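N5-carboxyaminoimidazole ribonucleotide synthetase (Staphylococcus aureus subsp. aureus, PDB 3ORR) catalyses the ATP-dependent conversion of 5-aminoimidazole ribonucleotide and bicarbonate to N5-carboxyaminoimidazole ribonucleotide, a step of purine biosynthesis. Local coordinates at residues S196-R201 and T208-Q213; Q213-R218 and H276-Y281. All coordinates share one frame; numbering follows the deposited sequence.

Interaction 1: S196-R201 and T208-Q213; sequences SLTVTR and TFFPLQ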
loop_
_atom_site.group_PDB
_atom_site.type_symbol
_atom_site.label_atom_id
_atom_site.label_comp_id
_atom_site.label_asym_id
_atom_site.label_seq_id
_atom_site.Cartn_x
_atom_site.Cartn_y
_atom_site.Cartn_z
ATOM N N SER A 196 14.637 12.692 -13.528
ATOM C CA SER A 196 13.693 11.829 -14.227
ATOM C C SER A 196 12.242 12.266 -14.025
ATOM O O SER A 196 11.880 12.858 -13.007
ATOM C CB SER A 196 13.875 10.356 -13.829
ATOM O OG SER A 196 13.376 10.072 -12.519
ATOM N N LEU A 197 11.416 11.956 -15.012
ATOM C CA LEU A 197 10.004 12.256 -14.954
ATOM C C LEU A 197 9.203 10.949 -15.120
ATOM O O LEU A 197 9.309 10.255 -16.117
ATOM C CB LEU A 197 9.656 13.256 -16.046
ATOM C CG LEU A 197 8.432 14.112 -15.952
ATOM C CD1 LEU A 197 8.328 14.775 -14.605
ATOM C CD2 LEU A 197 8.513 15.193 -17.045
ATOM N N THR A 198 8.433 10.618 -14.096
ATOM C CA THR A 198 7.581 9.443 -14.112
ATOM C C THR A 198 6.223 9.948 -14.567
ATOM O O THR A 198 5.780 11.008 -14.137
ATOM C CB THR A 198 7.503 8.822 -12.719
ATOM O OG1 THR A 198 8.753 8.152 -12.444
ATOM C CG2 THR A 198 6.332 7.873 -12.655
ATOM N N VAL A 199 5.588 9.201 -15.459
ATOM C CA VAL A 199 4.434 9.690 -16.185
ATOM C C VAL A 199 3.468 8.537 -16.359
ATOM O O VAL A 199 3.896 7.383 -16.492
ATOM C CB VAL A 199 4.852 10.242 -17.586
ATOM C CG1 VAL A 199 3.667 10.818 -18.340
ATOM C CG2 VAL A 199 5.944 11.311 -17.427
ATOM N N THR A 200 2.168 8.845 -16.347
ATOM C CA THR A 200 1.186 7.801 -16.614
ATOM C C THR A 200 0.227 8.292 -17.703
ATOM O O THR A 200 -0.324 9.434 -17.666
ATOM C CB THR A 200 0.342 7.418 -15.363
ATOM O OG1 THR A 200 1.206 7.083 -14.254
ATOM C CG2 THR A 200 -0.479 6.207 -15.681
ATOM N N ARG A 201 0.025 7.421 -18.668
ATOM C CA ARG A 201 -0.809 7.762 -19.783
ATOM C C ARG A 201 -1.930 6.727 -19.859
ATOM O O ARG A 201 -1.688 5.504 -19.691
ATOM C CB ARG A 201 0.099 7.827 -21.035
ATOM C CG ARG A 201 -0.602 8.066 -22.336
ATOM C CD ARG A 201 0.249 8.823 -23.395
ATOM N NE ARG A 201 -0.727 9.202 -24.410
ATOM C CZ ARG A 201 -1.329 8.347 -25.227
ATOM N NH1 ARG A 201 -0.988 7.060 -25.212
ATOM N NH2 ARG A 201 -2.227 8.793 -26.106
ATOM N N THR A 208 -0.805 12.094 -16.908
ATOM C CA THR A 208 -0.524 12.728 -15.619
ATOM C C THR A 208 0.957 12.595 -15.281
ATOM O O THR A 208 1.609 11.587 -15.575
ATOM C CB THR A 208 -1.394 12.106 -14.521
ATOM O OG1 THR A 208 -2.752 12.139 -14.987
ATOM C CG2 THR A 208 -1.339 12.897 -13.202
ATOM N N PHE A 209 1.474 13.633 -14.643
ATOM C CA PHE A 209 2.872 13.746 -14.357
ATOM C C PHE A 209 3.195 13.609 -12.863
ATOM O O PHE A 209 2.543 14.224 -12.019
ATOM C CB PHE A 209 3.324 15.093 -14.888
ATOM C CG PHE A 209 3.437 15.133 -16.379
ATOM C CD1 PHE A 209 4.550 14.583 -17.015
ATOM C CD2 PHE A 209 2.443 15.735 -17.149
ATOM C CE1 PHE A 209 4.676 14.619 -18.413
ATOM C CE2 PHE A 209 2.548 15.788 -18.545
ATOM C CZ PHE A 209 3.678 15.233 -19.173
ATOM N N PHE A 210 4.200 12.813 -12.511
ATOM C CA PHE A 210 4.623 12.813 -11.102
ATOM C C PHE A 210 5.636 13.970 -10.881
ATOM O O PHE A 210 6.087 14.572 -11.855
ATOM C CB PHE A 210 5.209 11.454 -10.702
ATOM C CG PHE A 210 4.148 10.394 -10.420
ATOM C CD1 PHE A 210 3.499 9.729 -11.449
ATOM C CD2 PHE A 210 3.769 10.107 -9.114
ATOM C CE1 PHE A 210 2.478 8.753 -11.148
ATOM C CE2 PHE A 210 2.811 9.146 -8.827
ATOM C CZ PHE A 210 2.158 8.472 -9.846
ATOM N N PRO A 211 5.983 14.277 -9.606
ATOM C CA PRO A 211 6.991 15.304 -9.321
ATOM C C PRO A 211 8.348 14.955 -9.895
ATOM O O PRO A 211 8.818 13.820 -9.749
ATOM C CB PRO A 211 7.050 15.351 -7.786
ATOM C CG PRO A 211 5.656 14.764 -7.344
ATOM C CD PRO A 211 5.325 13.767 -8.385
ATOM N N LEU A 212 8.991 15.928 -10.531
ATOM C CA LEU A 212 10.309 15.709 -11.087
ATOM C C LEU A 212 11.222 15.150 -10.008
ATOM O O LEU A 212 11.256 15.639 -8.893
ATOM C CB LEU A 212 10.873 17.024 -11.620
ATOM C CG LEU A 212 12.191 16.949 -12.386
ATOM C CD1 LEU A 212 12.065 16.091 -13.669
ATOM C CD2 LEU A 212 12.681 18.414 -12.682
ATOM N N GLN A 213 11.950 14.101 -10.344
ATOM C CA GLN A 213 12.781 13.406 -9.376
ATOM C C GLN A 213 14.293 13.655 -9.700
ATOM O O GLN A 213 14.696 13.726 -10.865
ATOM C CB GLN A 213 12.478 11.924 -9.446
ATOM C CG GLN A 213 11.015 11.581 -9.092
ATOM C CD GLN A 213 10.315 10.679 -10.129
ATOM O OE1 GLN A 213 10.949 10.037 -11.002
ATOM N NE2 GLN A 213 9.007 10.620 -10.022
HETATM O O HOH W 1 8.175 12.691 -12.299
#
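Thr208 pairs with Thr200 through two backbone bonds, Thr208 N to Thr200 O (2.8 Å) and Thr200 N to Thr208 O. Thr208 O also receives a CA-H...O contact from Val199 CA, while the Thr208 hydroxyl is bonded to the carbonyl of Pro304. Phe209 sits opposite Val199 in a non-hydrogen-bonded pair; its ring lies alongside the valine, with CD1 3.6 Å from Val199 CG2, and Leu197 CD2 reaches the same ring carbon obliquely. Phe210 N then bonds to Thr198 O (2.9 Å). The Phe210 ring swings to the side of the threonines: Thr198 CG2, anti to its own backbone N, meets Phe210 CD1 at 3.6 Å, and Thr200 OG1, bonded to Thr253 and Thr293, lies at the ring edge.

Strands 191-201 and 207-218 form an antiparallel hairpin; both lie within the ATP-grasp domain and are neighbours in the large sheet, and the pairing is interrupted by a short loop at Phe210-Leu212. The register slips by one residue, and a water bridges the strands there, accepting from Thr198 N (2.8 Å) and donating weakly to the carbonyls of Phe210 and Pro211. Past the loop, Leu212 lays CD1 against Ser196 O and crosses Leu197 at about a right angle. Gln213 restores the pairing, with Gln213 N to Ser196 O and Ser196 N to Gln213 O. Its side chain, bent at chi2 (129°), folds back over the first strand, where OE1 accepts from Ser196 OG at 2.9 Å; Thr198 OG1 is 3.2 Å from the same oxygen, though its proton may go elsewhere, while NE2 of that amide bonds the Tyr281 hydroxyl.

Interaction 2: Q213-R218 and H276-Y281; sequences QENEHR and HNSGHY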
loop_
_atom_site.group_PDB
_atom_site.type_symbol
_atom_site.label_atom_id
_atom_site.label_comp_id
_atom_site.label_asym_id
_atom_site.label_seq_id
_atom_site.Cartn_x
_atom_site.Cartn_y
_atom_site.Cartn_z
ATOM N N GLN A 213 11.950 14.101 -10.344
ATOM C CA GLN A 213 12.781 13.406 -9.376
ATOM C C GLN A 213 14.293 13.655 -9.700
ATOM O O GLN A 213 14.696 13.726 -10.865
ATOM C CB GLN A 213 12.478 11.924 -9.446
ATOM C CG GLN A 213 11.015 11.581 -9.092
ATOM C CD GLN A 213 10.315 10.679 -10.129
ATOM O OE1 GLN A 213 10.949 10.037 -11.002
ATOM N NE2 GLN A 213 9.007 10.620 -10.022
ATOM N N GLU A 214 15.111 13.754 -8.662
ATOM C CA GLU A 214 16.556 13.949 -8.814
ATOM C C GLU A 214 17.316 12.649 -8.440
ATOM O O GLU A 214 17.247 12.175 -7.316
ATOM C CB GLU A 214 16.999 15.122 -7.934
ATOM C CG GLU A 214 18.492 15.392 -7.908
ATOM C CD GLU A 214 18.879 16.489 -6.930
ATOM O OE1 GLU A 214 18.005 17.290 -6.523
ATOM O OE2 GLU A 214 20.078 16.549 -6.578
ATOM N N ASN A 215 18.047 12.091 -9.389
ATOM C CA ASN A 215 18.649 10.799 -9.215
ATOM C C ASN A 215 20.160 10.792 -9.064
ATOM O O ASN A 215 20.877 11.400 -9.875
ATOM C CB ASN A 215 18.243 9.927 -10.385
ATOM C CG ASN A 215 16.753 9.763 -10.463
ATOM O OD1 ASN A 215 16.099 9.569 -9.441
ATOM N ND2 ASN A 215 16.195 9.868 -11.664
ATOM N N GLU A 216 20.655 10.115 -8.032
ATOM C CA GLU A 216 22.082 9.833 -7.969
ATOM C C GLU A 216 22.380 8.360 -8.261
ATOM O O GLU A 216 21.670 7.451 -7.759
ATOM C CB GLU A 216 22.706 10.249 -6.641
ATOM C CG GLU A 216 24.270 10.299 -6.712
ATOM C CD GLU A 216 24.932 10.856 -5.455
ATOM O OE1 GLU A 216 24.240 11.453 -4.588
ATOM O OE2 GLU A 216 26.161 10.687 -5.336
ATOM N N HIS A 217 23.432 8.126 -9.058
ATOM C CA HIS A 217 23.862 6.753 -9.391
ATOM C C HIS A 217 25.216 6.451 -8.772
ATOM O O HIS A 217 26.019 7.350 -8.603
ATOM C CB HIS A 217 23.869 6.517 -10.925
ATOM C CG HIS A 217 22.542 6.762 -11.557
ATOM N ND1 HIS A 217 21.629 5.754 -11.793
ATOM C CD2 HIS A 217 21.922 7.917 -11.893
ATOM C CE1 HIS A 217 20.529 6.275 -12.306
ATOM N NE2 HIS A 217 20.677 7.588 -12.367
ATOM N N ARG A 218 25.432 5.200 -8.376
ATOM C CA ARG A 218 26.722 4.747 -7.875
ATOM C C ARG A 218 27.013 3.460 -8.606
ATOM O O ARG A 218 26.232 2.498 -8.551
ATOM C CB ARG A 218 26.725 4.484 -6.360
ATOM C CG ARG A 218 26.783 5.716 -5.488
ATOM C CD ARG A 218 28.003 6.622 -5.819
ATOM N NE ARG A 218 27.901 7.956 -5.213
ATOM C CZ ARG A 218 27.961 8.199 -3.902
ATOM N NH1 ARG A 218 28.117 7.206 -3.026
ATOM N NH2 ARG A 218 27.856 9.445 -3.458
ATOM N N HIS A 276 9.332 2.617 -12.683
ATOM C CA HIS A 276 10.798 2.615 -12.684
ATOM C C HIS A 276 11.303 2.838 -11.275
ATOM O O HIS A 276 10.621 3.439 -10.459
ATOM C CB HIS A 276 11.267 3.718 -13.655
ATOM C CG HIS A 276 12.747 3.926 -13.730
ATOM N ND1 HIS A 276 13.556 3.219 -14.597
ATOM C CD2 HIS A 276 13.559 4.804 -13.082
ATOM C CE1 HIS A 276 14.808 3.627 -14.459
ATOM N NE2 HIS A 276 14.837 4.600 -13.558
ATOM N N ASN A 277 12.515 2.356 -11.004
ATOM C CA ASN A 277 13.126 2.422 -9.671
ATOM C C ASN A 277 13.060 3.858 -9.098
ATOM O O ASN A 277 12.816 4.053 -7.884
ATOM C CB ASN A 277 14.583 1.919 -9.768
ATOM C CG ASN A 277 15.200 1.544 -8.423
ATOM O OD1 ASN A 277 14.735 1.953 -7.343
ATOM N ND2 ASN A 277 16.278 0.756 -8.482
ATOM N N SER A 278 13.307 4.859 -9.942
ATOM C CA SER A 278 13.299 6.242 -9.467
ATOM C C SER A 278 11.910 6.725 -9.059
ATOM O O SER A 278 11.800 7.832 -8.512
ATOM C CB SER A 278 13.845 7.187 -10.550
ATOM O OG SER A 278 13.016 7.095 -11.700
ATOM N N GLY A 279 10.867 5.924 -9.307
ATOM C CA GLY A 279 9.487 6.288 -8.952
ATOM C C GLY A 279 8.907 5.705 -7.652
ATOM O O GLY A 279 7.738 6.014 -7.253
ATOM N N HIS A 280 9.699 4.885 -6.952
ATOM C CA HIS A 280 9.170 4.189 -5.777
ATOM C C HIS A 280 8.774 5.099 -4.625
ATOM O O HIS A 280 7.784 4.817 -3.908
ATOM C CB HIS A 280 10.133 3.139 -5.310
ATOM C CG HIS A 280 10.383 2.061 -6.332
ATOM N ND1 HIS A 280 11.478 1.223 -6.273
ATOM C CD2 HIS A 280 9.688 1.694 -7.423
ATOM C CE1 HIS A 280 11.416 0.349 -7.265
ATOM N NE2 HIS A 280 10.330 0.612 -7.970
ATOM N N TYR A 281 9.471 6.232 -4.503
ATOM C CA TYR A 281 9.209 7.193 -3.443
ATOM C C TYR A 281 7.700 7.512 -3.366
ATOM O O TYR A 281 7.174 7.845 -2.316
ATOM C CB TYR A 281 10.011 8.485 -3.685
ATOM C CG TYR A 281 9.401 9.308 -4.786
ATOM C CD1 TYR A 281 9.737 9.075 -6.109
ATOM C CD2 TYR A 281 8.440 10.259 -4.514
ATOM C CE1 TYR A 281 9.127 9.767 -7.132
ATOM C CE2 TYR A 281 7.832 10.961 -5.522
ATOM C CZ TYR A 281 8.176 10.697 -6.845
ATOM O OH TYR A 281 7.585 11.390 -7.898
#
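Tyr281 has chi1 of 75°, which sets its ring between the backbone N and the carbonyl carbon and carries the phenol toward strand 213-218; Gln213, with CG beside its own backbone N, sends its amide to meet it. Gln213 NE2 donates to Tyr281 OH at 2.7 Å, with an N-H...O angle of 156°. The phenol oxygen lies close to the amide plane, and the amide nitrogen in turn sits at the ring edge, near the ring plane. The two flat groups are nevertheless turned 63° apart, and the side chains cross at about a right angle. Gln213 CG lies out of the ring plane, 3.3 Å from Tyr281 CE1, so aliphatic packing accompanies the polar bond.

The partner segment is the connection between strand 266-272 and helix 282-285 of the ATP-grasp domain, and it makes a short 3-10 turn at 277-279, in which Gly279 N bonds to His276 O. This turn lies over the strand face that carries Gln213, Asn215 and, farther along, His217, a residue of the probable ATP site. Ser278 presents CB to the amide of Asn215, 3.5 Å from OD1 and 3.7 Å from ND2. The polar ends of both residues converge instead on the hydroxyl of Ser196, which bonds Asn215 ND2 and Ser278 OG, while Thr225 on the next strand holds Asn215 OD1. Ser278 O comes within 3.4 Å of Gln213 OE1, but both are acceptors and no hydrogen bond joins them. The Ser278 side chain also touches Thr255 of strand 252-261, and the Tyr281 side chain touches Val227 of strand 221-227.

From the N terminus, interaction 1 comes first: strand 191-201 turns back within a few residues into strand 207-218, closing a short hairpin loop. Interaction 2 starts on the strand where that hairpin ends, at the shared residue Gln213, and closes a much longer loop, which runs through strand 221-227, helix 234-247 and strands 252-261 and 266-272 before the turn at 276-281. The two are therefore in series, neither enclosing nor crossing the other. They also touch directly: Phe210 CB packs on the Tyr281 hydroxyl, and Thr198 approaches Gly279. Together they tie the hairpin, within the central antiparallel sheet, to the segment preceding helix 282-285.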